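Local atomic coordinates of cadherin-5 (Gallus gallus, PDB entry 3PPE), a protein that mediates calcium-dependent, mainly homophilic adhesion between cells, and helps couple actin fibres to the junctions of endothelial cells. Residues Val142-Lys148 with Glu177-Lys183; Ile108-Pro114 with Thr196-Thr202; Gly149-Phe153 with Ala164-Leu168. Residues are numbered along the deposited sequence.

How the contacts relate
All three contacts lie in the second extracellular cadherin domain (EC2). Contacts 1 and 2 belong to one mixed sheet: contact 1 joins strand 142-148, at one edge, to strand 175-184, and contact 2 joins strand 108-114, at the other edge, to strand 194-202. The two central strands are neighbours, so the pairs touch, with Ile178 N 2.8 Å from Val197 O. Both combine backbone ladders with one apolar and one more exposed face. Contact 3 is smaller, a meeting of loops at the end away from the EC1-EC2 calcium ions, with one direct hydrogen bond. Its Phe153 and Leu168 reach the buried side of the sheet, against Ile178, Ile199 and Leu201, while its charged groups stay outside.

Contact 1 of 3, residues Val142-Lys148 with Glu177-Lys183; sequences VTYQIIK and EIIVKAK
A classic beta bulge breaks the ladder here: Ile147 and Lys148 both face Ile179, and Ile179 O receives Ile147 N at 2.8 Å and, weakly, Lys148 N at 3.4 Å. Ile147 sits at phi/psi -110/-9, which turns the chain out of its extended path, while Lys148 returns to -142/123 and its O accepts Ile179 N at 3.1 Å. Before the bulge the strands run antiparallel, their axes 4.7 Å apart at closest and their directions at 154°. Gln145 and Lys181 form a hydrogen-bonded pair, with Gln145 N to Lys181 O and Lys181 N to Gln145 O both 2.9 Å. Tyr144 with Ala182 and Ile146 with Val180 are non-hydrogen-bonded pairs. These four side chains share the inner face: Tyr144 (m) sets CD2 4.1 Å from Ala182 CB, and Ile146 (m, t) brings CD1 to 3.7 Å from Ile178 CD1. The Tyr144 hydroxyl is hydrogen-bonded to the backbone of Ala128. The other face holds Gln145, Lys148, Ile179 and Lys181. Lys148 extends t, t before bending so that NZ meets Glu177 O at 2.9 Å. At the far end Thr143 (p) gives OG1 to Lys183 O at 2.6 Å, and a water links Thr143 OG1 (3.1 Å) with Lys183 NZ (3.0 Å). Strands 122-129 and 153-155 pack over the inner face, the two-sheet sandwich of a cadherin repeat.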
loop_
_atom_site.group_PDB
_atom_site.type_symbol
_atom_site.label_atom_id
_atom_site.label_comp_id
_atom_site.label_asym_id
_atom_site.label_seq_id
_atom_site.Cartn_x
_atom_site.Cartn_y
_atom_site.Cartn_z
ATOM N N VAL A 142 -27.849 7.631 -0.110
ATOM C CA VAL A 142 -28.622 8.433 0.842
ATOM C C VAL A 142 -29.958 7.729 1.086
ATOM O O VAL A 142 -30.584 7.248 0.150
ATOM C CB VAL A 142 -28.891 9.847 0.288
ATOM C CG1 VAL A 142 -29.680 10.714 1.319
ATOM C CG2 VAL A 142 -27.561 10.587 -0.202
ATOM N N THR A 143 -30.389 7.683 2.343
ATOM C CA THR A 143 -31.707 7.177 2.745
ATOM C C THR A 143 -32.401 8.267 3.591
ATOM O O THR A 143 -31.741 9.147 4.129
ATOM C CB THR A 143 -31.611 5.835 3.581
ATOM O OG1 THR A 143 -31.035 6.115 4.850
ATOM C CG2 THR A 143 -30.759 4.813 2.879
ATOM N N TYR A 144 -33.728 8.235 3.671
ATOM C CA TYR A 144 -34.487 9.319 4.282
ATOM C C TYR A 144 -35.504 8.751 5.277
ATOM O O TYR A 144 -36.056 7.694 5.038
ATOM C CB TYR A 144 -35.256 10.073 3.187
ATOM C CG TYR A 144 -34.396 10.758 2.142
ATOM C CD1 TYR A 144 -33.994 10.083 0.991
ATOM C CD2 TYR A 144 -33.954 12.068 2.332
ATOM C CE1 TYR A 144 -33.184 10.712 0.010
ATOM C CE2 TYR A 144 -33.130 12.727 1.335
ATOM C CZ TYR A 144 -32.785 12.043 0.197
ATOM O OH TYR A 144 -31.997 12.638 -0.749
ATOM N N GLN A 145 -35.781 9.507 6.346
ATOM C CA GLN A 145 -36.765 9.133 7.328
ATOM C C GLN A 145 -37.510 10.421 7.726
ATOM O O GLN A 145 -36.915 11.498 7.794
ATOM C CB GLN A 145 -36.004 8.487 8.522
ATOM C CG GLN A 145 -36.827 8.053 9.725
ATOM C CD GLN A 145 -35.941 7.500 10.904
ATOM O OE1 GLN A 145 -34.680 7.590 10.888
ATOM N NE2 GLN A 145 -36.608 6.965 11.932
ATOM N N ILE A 146 -38.817 10.331 7.943
ATOM C CA ILE A 146 -39.536 11.427 8.596
ATOM C C ILE A 146 -39.502 11.159 10.103
ATOM O O ILE A 146 -39.879 10.069 10.553
ATOM C CB ILE A 146 -40.987 11.584 8.091
ATOM C CG1 ILE A 146 -40.976 11.964 6.592
ATOM C CG2 ILE A 146 -41.757 12.679 8.927
ATOM C CD1 ILE A 146 -42.370 11.996 6.010
ATOM N N ILE A 147 -39.001 12.126 10.871
ATOM C CA ILE A 147 -38.812 11.911 12.299
ATOM C C ILE A 147 -39.808 12.758 13.118
ATOM O O ILE A 147 -39.901 12.626 14.341
ATOM C CB ILE A 147 -37.321 12.178 12.749
ATOM C CG1 ILE A 147 -36.898 13.615 12.483
ATOM C CG2 ILE A 147 -36.301 11.181 12.080
ATOM C CD1 ILE A 147 -35.442 13.897 12.988
ATOM N N LYS A 148 -40.525 13.661 12.450
ATOM C CA LYS A 148 -41.662 14.340 13.064
ATOM C C LYS A 148 -42.738 14.491 12.010
ATOM O O LYS A 148 -42.464 15.067 10.964
ATOM C CB LYS A 148 -41.253 15.713 13.637
ATOM C CG LYS A 148 -42.437 16.560 14.189
ATOM C CD LYS A 148 -41.961 17.906 14.799
ATOM C CE LYS A 148 -42.140 19.123 13.835
ATOM N NZ LYS A 148 -43.501 19.810 13.827
ATOM N N GLU A 177 -45.779 20.991 9.407
ATOM C CA GLU A 177 -44.366 21.210 9.413
ATOM C C GLU A 177 -43.749 19.902 9.848
ATOM O O GLU A 177 -43.874 19.494 11.004
ATOM C CB GLU A 177 -44.026 22.353 10.350
ATOM C CG GLU A 177 -42.582 22.366 10.743
ATOM C CD GLU A 177 -42.190 23.604 11.536
ATOM O OE1 GLU A 177 -42.677 24.720 11.215
ATOM O OE2 GLU A 177 -41.381 23.436 12.473
ATOM N N ILE A 178 -43.140 19.191 8.899
ATOM C CA ILE A 178 -42.581 17.896 9.224
ATOM C C ILE A 178 -41.027 17.966 9.199
ATOM O O ILE A 178 -40.438 18.835 8.552
ATOM C CB ILE A 178 -43.149 16.748 8.304
ATOM C CG1 ILE A 178 -42.555 16.900 6.918
ATOM C CG2 ILE A 178 -44.745 16.720 8.334
ATOM C CD1 ILE A 178 -42.734 15.685 5.976
ATOM N N ILE A 179 -40.386 17.072 9.920
ATOM C CA ILE A 179 -38.924 17.046 9.981
ATOM C C ILE A 179 -38.413 15.791 9.304
ATOM O O ILE A 179 -38.867 14.675 9.610
ATOM C CB ILE A 179 -38.395 17.097 11.440
ATOM C CG1 ILE A 179 -39.040 18.247 12.231
ATOM C CG2 ILE A 179 -36.853 17.203 11.455
ATOM C CD1 ILE A 179 -38.775 19.651 11.668
ATOM N N VAL A 180 -37.486 15.977 8.369
ATOM C CA VAL A 180 -36.906 14.854 7.665
ATOM C C VAL A 180 -35.428 14.724 8.074
ATOM O O VAL A 180 -34.788 15.700 8.469
ATOM C CB VAL A 180 -37.160 14.973 6.105
ATOM C CG1 VAL A 180 -36.446 16.189 5.509
ATOM C CG2 VAL A 180 -36.807 13.672 5.348
ATOM N N LYS A 181 -34.900 13.508 8.031
ATOM C CA LYS A 181 -33.528 13.265 8.374
ATOM C C LYS A 181 -32.963 12.361 7.276
ATOM O O LYS A 181 -33.646 11.439 6.776
ATOM C CB LYS A 181 -33.451 12.548 9.738
ATOM C CG LYS A 181 -32.001 12.370 10.283
ATOM C CD LYS A 181 -31.975 11.874 11.739
ATOM C CE LYS A 181 -30.631 12.261 12.435
ATOM N NZ LYS A 181 -30.473 11.493 13.759
ATOM N N ALA A 182 -31.715 12.618 6.898
ATOM C CA ALA A 182 -31.029 11.800 5.905
ATOM C C ALA A 182 -29.819 11.095 6.510
ATOM O O ALA A 182 -29.270 11.539 7.518
ATOM C CB ALA A 182 -30.612 12.647 4.714
ATOM N N LYS A 183 -29.407 9.997 5.886
ATOM C CA LYS A 183 -28.452 9.080 6.499
ATOM C C LYS A 183 -27.964 8.041 5.495
ATOM O O LYS A 183 -28.751 7.257 4.966
ATOM C CB LYS A 183 -29.076 8.388 7.712
ATOM C CG LYS A 183 -28.260 7.224 8.249
ATOM C CD LYS A 183 -28.793 6.749 9.592
ATOM C CE LYS A 183 -30.216 6.232 9.469
ATOM N NZ LYS A 183 -30.255 4.761 9.240
HETATM O O HOH W 1 -29.192 4.276 6.493
#

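Contact 2 of 3, residues Ile108-Pro114 with Thr196-Thr202; sequences IFNGSVP and TVIIRLT
Phe109, Val113, Val197, Ile199 and Leu201 make the apolar side of this strand pair. Val113 (p) places CG1 4.0 Å from Leu201 CD1 and 4.2 Å from Ile199 CG2, and Phe109 (m) packs its CB 4.2 Å from Val197 CG1. Between them Gly111 leaves the space beside Ile199 without a side chain. The strands are extended and parallel, their axes 4.4 Å apart at closest and their directions 24° apart, in unbroken register from Ile108 with Thr196 to Pro114 with Thr202. Odd residues of 108-114 carry the bonds: Phe109 N to Thr196 O 2.8 Å, Ile198 N to Phe109 O 2.9 Å, Gly111 N to Ile198 O 2.8 Å, Arg200 N to Gly111 O 2.9 Å, Val113 N to Arg200 O 3.0 Å and Thr202 N to Val113 O 2.9 Å. On the outer face Ile108 CG2 meets Ile198 CD1 at 3.6 Å, and Arg200 (m, t) lays a guanidinium face over Ser112 CB. Ser112 OG (chi1 p) is bridged by one water to Thr202 OG1 (2.8 Å to each) and by another to Arg200 NH2 (3.0 and 3.1 Å). This parallel pairing of an early with the last strand belongs to the Greek-key sandwich of cadherin repeats: 108-114 forms one edge of its sheet, 194-202 bonds along its other side to 175-184, and strands 122-129 and 160-163 of the facing sheet pack against the apolar side.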
loop_
_atom_site.group_PDB
_atom_site.type_symbol
_atom_site.label_atom_id
_atom_site.label_comp_id
_atom_site.label_asym_id
_atom_site.label_seq_id
_atom_site.Cartn_x
_atom_site.Cartn_y
_atom_site.Cartn_z
ATOM N N ILE A 108 -35.262 24.608 4.601
ATOM C CA ILE A 108 -36.696 24.454 4.527
ATOM C C ILE A 108 -37.127 24.171 3.067
ATOM O O ILE A 108 -36.786 24.909 2.121
ATOM C CB ILE A 108 -37.430 25.703 5.099
ATOM C CG1 ILE A 108 -36.995 25.996 6.563
ATOM C CG2 ILE A 108 -38.951 25.541 4.979
ATOM C CD1 ILE A 108 -37.665 27.254 7.153
ATOM N N PHE A 109 -37.830 23.051 2.895
ATOM C CA PHE A 109 -38.559 22.740 1.672
ATOM C C PHE A 109 -40.052 23.060 1.819
ATOM O O PHE A 109 -40.611 23.016 2.905
ATOM C CB PHE A 109 -38.397 21.256 1.306
ATOM C CG PHE A 109 -36.961 20.803 1.156
ATOM C CD1 PHE A 109 -36.199 20.426 2.281
ATOM C CD2 PHE A 109 -36.393 20.703 -0.108
ATOM C CE1 PHE A 109 -34.859 19.976 2.119
ATOM C CE2 PHE A 109 -35.115 20.228 -0.274
ATOM C CZ PHE A 109 -34.329 19.880 0.825
ATOM N N ASN A 110 -40.704 23.366 0.710
ATOM C CA ASN A 110 -42.122 23.695 0.725
ATOM C C ASN A 110 -42.837 22.816 -0.273
ATOM O O ASN A 110 -42.330 22.569 -1.378
ATOM C CB ASN A 110 -42.332 25.181 0.354
ATOM C CG ASN A 110 -41.778 26.110 1.381
ATOM O OD1 ASN A 110 -42.426 26.402 2.381
ATOM N ND2 ASN A 110 -40.554 26.563 1.173
ATOM N N GLY A 111 -44.018 22.330 0.104
ATOM C CA GLY A 111 -44.895 21.719 -0.870
ATOM C C GLY A 111 -46.346 21.901 -0.527
ATOM O O GLY A 111 -46.702 22.479 0.488
ATOM N N SER A 112 -47.192 21.377 -1.391
ATOM C CA SER A 112 -48.613 21.440 -1.144
ATOM C C SER A 112 -49.287 20.231 -1.769
ATOM O O SER A 112 -48.761 19.579 -2.681
ATOM C CB SER A 112 -49.220 22.767 -1.693
ATOM O OG SER A 112 -49.381 22.678 -3.099
ATOM N N VAL A 113 -50.450 19.912 -1.241
ATOM C CA VAL A 113 -51.223 18.798 -1.756
ATOM C C VAL A 113 -52.702 19.142 -1.482
ATOM O O VAL A 113 -52.988 19.810 -0.477
ATOM C CB VAL A 113 -50.747 17.457 -1.139
ATOM C CG1 VAL A 113 -51.084 17.375 0.356
ATOM C CG2 VAL A 113 -51.307 16.229 -1.931
ATOM N N PRO A 114 -53.629 18.794 -2.401
ATOM C CA PRO A 114 -55.050 18.985 -2.095
ATOM C C PRO A 114 -55.483 18.133 -0.943
ATOM O O PRO A 114 -55.005 16.987 -0.818
ATOM C CB PRO A 114 -55.758 18.512 -3.372
ATOM C CG PRO A 114 -54.701 18.771 -4.463
ATOM C CD PRO A 114 -53.424 18.354 -3.798
ATOM N N THR A 196 -36.667 20.828 7.382
ATOM C CA THR A 196 -38.109 20.969 7.596
ATOM C C THR A 196 -38.799 21.031 6.263
ATOM O O THR A 196 -38.299 21.658 5.307
ATOM C CB THR A 196 -38.406 22.300 8.377
ATOM O OG1 THR A 196 -37.668 22.296 9.603
ATOM C CG2 THR A 196 -39.873 22.483 8.732
ATOM N N VAL A 197 -39.963 20.392 6.209
ATOM C CA VAL A 197 -40.850 20.477 5.072
ATOM C C VAL A 197 -42.159 21.084 5.550
ATOM O O VAL A 197 -42.820 20.524 6.408
ATOM C CB VAL A 197 -41.155 19.120 4.420
ATOM C CG1 VAL A 197 -41.733 19.337 3.029
ATOM C CG2 VAL A 197 -39.883 18.263 4.322
ATOM N N ILE A 198 -42.503 22.217 4.971
ATOM C CA ILE A 198 -43.807 22.827 5.199
ATOM C C ILE A 198 -44.708 22.375 4.066
ATOM O O ILE A 198 -44.438 22.635 2.888
ATOM C CB ILE A 198 -43.698 24.351 5.267
ATOM C CG1 ILE A 198 -42.826 24.736 6.471
ATOM C CG2 ILE A 198 -45.096 24.983 5.424
ATOM C CD1 ILE A 198 -42.211 26.128 6.302
ATOM N N ILE A 199 -45.756 21.649 4.430
ATOM C CA ILE A 199 -46.689 21.104 3.457
ATOM C C ILE A 199 -48.063 21.746 3.703
ATOM O O ILE A 199 -48.689 21.533 4.750
ATOM C CB ILE A 199 -46.798 19.599 3.600
ATOM C CG1 ILE A 199 -45.459 18.947 3.226
ATOM C CG2 ILE A 199 -47.968 19.050 2.702
ATOM C CD1 ILE A 199 -45.275 17.588 3.779
ATOM N N ARG A 200 -48.512 22.539 2.748
ATOM C CA ARG A 200 -49.817 23.181 2.842
ATOM C C ARG A 200 -50.875 22.281 2.224
ATOM O O ARG A 200 -50.658 21.709 1.162
ATOM C CB ARG A 200 -49.791 24.514 2.083
ATOM C CG ARG A 200 -49.012 25.584 2.777
ATOM C CD ARG A 200 -48.725 26.758 1.861
ATOM N NE ARG A 200 -49.662 26.842 0.735
ATOM C CZ ARG A 200 -49.334 26.638 -0.539
ATOM N NH1 ARG A 200 -48.086 26.355 -0.866
ATOM N NH2 ARG A 200 -50.261 26.723 -1.482
ATOM N N LEU A 201 -52.022 22.170 2.876
ATOM C CA LEU A 201 -53.182 21.484 2.320
ATOM C C LEU A 201 -54.036 22.506 1.593
ATOM O O LEU A 201 -54.398 23.541 2.171
ATOM C CB LEU A 201 -53.991 20.799 3.431
ATOM C CG LEU A 201 -53.554 19.411 3.895
ATOM C CD1 LEU A 201 -54.028 18.349 2.908
ATOM C CD2 LEU A 201 -52.051 19.270 4.014
ATOM N N THR A 202 -54.330 22.228 0.326
ATOM C CA THR A 202 -55.077 23.149 -0.522
ATOM C C THR A 202 -56.537 22.711 -0.709
ATOM O O THR A 202 -56.887 21.568 -0.491
ATOM C CB THR A 202 -54.369 23.386 -1.874
ATOM O OG1 THR A 202 -54.144 22.134 -2.521
ATOM C CG2 THR A 202 -53.024 24.089 -1.643
HETATM O O HOH W 2 -45.509 25.493 1.685
HETATM O O HOH W 3 -51.809 21.583 -3.876
HETATM O O HOH W 4 -49.730 25.422 -4.290
#

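Contact 3 of 3, residues Gly149-Phe153 with Ala164-Leu168; sequences GNEYF and ARADL
This is a loop-to-loop contact at the end of EC2 away from the calcium ions of the EC1-EC2 junction, where the turn leading into strand 153-155 meets the chain leaving strand 160-163. One direct hydrogen bond joins the two, Ala164 N to Tyr152 O at 2.8 Å, with Phe153 and Ala164 opposite each other, CA to CA 4.4 Å. Residues 149-153 form a tight turn: Gly149 O accepts Tyr152 N at 3.1 Å and Phe153 N at 3.2 Å. Gly149 has phi/psi 97/13, where a CB would collide with the preceding carbonyl; Asn150 to Tyr152 keep negative phi and psi, and Phe153 opens to -140/149. Ala164 CB points into this turn, 3.4 Å from Phe153 N and 3.8 Å from Glu151 O. Leu168 (m, t) reaches both rings (each m), one with each methyl: CD2 lies 3.8 Å from Tyr152 CD2, at the ring edge, and CD1 3.9 Å from Phe153 CZ. Tyr176 of strand 175-184 meets both rings, edge-to-face with Phe153. Arg165 CG lies 3.4 Å from Glu151 O, and a water connects Glu151 O (2.6 Å) to Arg165 NH1 (3.1 Å). The same guanidinium forms a salt bridge with Asp167, NH2 to OD1 2.8 Å and NE to OD2 2.9 Å. Apolar groups thus join the loops inside, while Arg165 and Asp167 pair within one loop and only the Arg165 charge reaches the other, through water.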
loop_
_atom_site.group_PDB
_atom_site.type_symbol
_atom_site.label_atom_id
_atom_site.label_comp_id
_atom_site.label_asym_id
_atom_site.label_seq_id
_atom_site.Cartn_x
_atom_site.Cartn_y
_atom_site.Cartn_z
ATOM N N GLY A 149 -43.944 13.967 12.268
ATOM C CA GLY A 149 -45.038 14.023 11.254
ATOM C C GLY A 149 -45.231 12.783 10.394
ATOM O O GLY A 149 -45.935 12.808 9.378
ATOM N N ASN A 150 -44.594 11.696 10.810
ATOM C CA ASN A 150 -44.615 10.446 10.062
ATOM C C ASN A 150 -46.006 9.759 10.057
ATOM O O ASN A 150 -46.265 8.876 9.245
ATOM C CB ASN A 150 -43.488 9.514 10.565
ATOM C CG ASN A 150 -43.324 9.559 12.077
ATOM O OD1 ASN A 150 -42.768 10.526 12.648
ATOM N ND2 ASN A 150 -43.829 8.523 12.746
ATOM N N GLU A 151 -46.908 10.192 10.933
ATOM C CA GLU A 151 -48.316 9.727 10.931
ATOM C C GLU A 151 -49.132 10.284 9.759
ATOM O O GLU A 151 -50.177 9.707 9.376
ATOM C CB GLU A 151 -49.013 10.172 12.210
ATOM C CG GLU A 151 -48.325 9.727 13.481
ATOM C CD GLU A 151 -47.212 10.693 13.951
ATOM O OE1 GLU A 151 -46.871 11.686 13.247
ATOM O OE2 GLU A 151 -46.683 10.433 15.061
ATOM N N TYR A 152 -48.660 11.409 9.210
ATOM C CA TYR A 152 -49.361 12.176 8.184
ATOM C C TYR A 152 -48.771 11.996 6.787
ATOM O O TYR A 152 -49.530 11.993 5.799
ATOM C CB TYR A 152 -49.415 13.664 8.585
ATOM C CG TYR A 152 -50.125 13.820 9.907
ATOM C CD1 TYR A 152 -49.401 14.048 11.082
ATOM C CD2 TYR A 152 -51.513 13.641 10.002
ATOM C CE1 TYR A 152 -50.032 14.137 12.294
ATOM C CE2 TYR A 152 -52.154 13.746 11.214
ATOM C CZ TYR A 152 -51.401 13.992 12.352
ATOM O OH TYR A 152 -52.007 14.082 13.566
ATOM N N PHE A 153 -47.436 11.798 6.725
ATOM C CA PHE A 153 -46.662 11.691 5.465
ATOM C C PHE A 153 -45.595 10.615 5.571
ATOM O O PHE A 153 -45.086 10.373 6.640
ATOM C CB PHE A 153 -45.983 13.045 5.097
ATOM C CG PHE A 153 -46.975 14.166 4.928
ATOM C CD1 PHE A 153 -47.352 14.957 6.030
ATOM C CD2 PHE A 153 -47.612 14.366 3.713
ATOM C CE1 PHE A 153 -48.316 15.962 5.896
ATOM C CE2 PHE A 153 -48.582 15.396 3.565
ATOM C CZ PHE A 153 -48.931 16.184 4.665
ATOM N N ALA A 164 -49.691 9.906 3.945
ATOM C CA ALA A 164 -49.720 8.666 4.729
ATOM C C ALA A 164 -51.132 8.275 5.150
ATOM O O ALA A 164 -51.326 7.199 5.699
ATOM C CB ALA A 164 -48.839 8.776 5.986
ATOM N N ARG A 165 -52.098 9.124 4.842
ATOM C CA ARG A 165 -53.510 8.943 5.234
ATOM C C ARG A 165 -54.329 9.493 4.094
ATOM O O ARG A 165 -53.877 10.421 3.427
ATOM C CB ARG A 165 -53.846 9.771 6.498
ATOM C CG ARG A 165 -53.109 9.333 7.799
ATOM C CD ARG A 165 -53.547 10.156 9.017
ATOM N NE ARG A 165 -54.955 9.882 9.329
ATOM C CZ ARG A 165 -55.389 8.949 10.165
ATOM N NH1 ARG A 165 -54.527 8.137 10.802
ATOM N NH2 ARG A 165 -56.714 8.806 10.334
ATOM N N ALA A 166 -55.552 8.987 3.918
ATOM C CA ALA A 166 -56.463 9.502 2.878
ATOM C C ALA A 166 -57.430 10.552 3.405
ATOM O O ALA A 166 -58.198 11.090 2.633
ATOM C CB ALA A 166 -57.261 8.366 2.246
ATOM N N ASP A 167 -57.391 10.869 4.699
ATOM C CA ASP A 167 -58.367 11.808 5.290
ATOM C C ASP A 167 -57.775 13.160 5.703
ATOM O O ASP A 167 -58.275 13.772 6.653
ATOM C CB ASP A 167 -59.054 11.164 6.526
ATOM C CG ASP A 167 -58.046 10.671 7.559
ATOM O OD1 ASP A 167 -58.442 10.008 8.549
ATOM O OD2 ASP A 167 -56.832 10.930 7.367
ATOM N N LEU A 168 -56.707 13.630 5.042
ATOM C CA LEU A 168 -56.133 14.921 5.460
ATOM C C LEU A 168 -57.078 16.078 5.111
ATOM O O LEU A 168 -57.325 16.372 3.947
ATOM C CB LEU A 168 -54.715 15.167 4.934
ATOM C CG LEU A 168 -53.664 14.076 5.214
ATOM C CD1 LEU A 168 -52.364 14.387 4.512
ATOM C CD2 LEU A 168 -53.456 13.877 6.708
HETATM O O HOH W 5 -51.547 7.688 10.264
#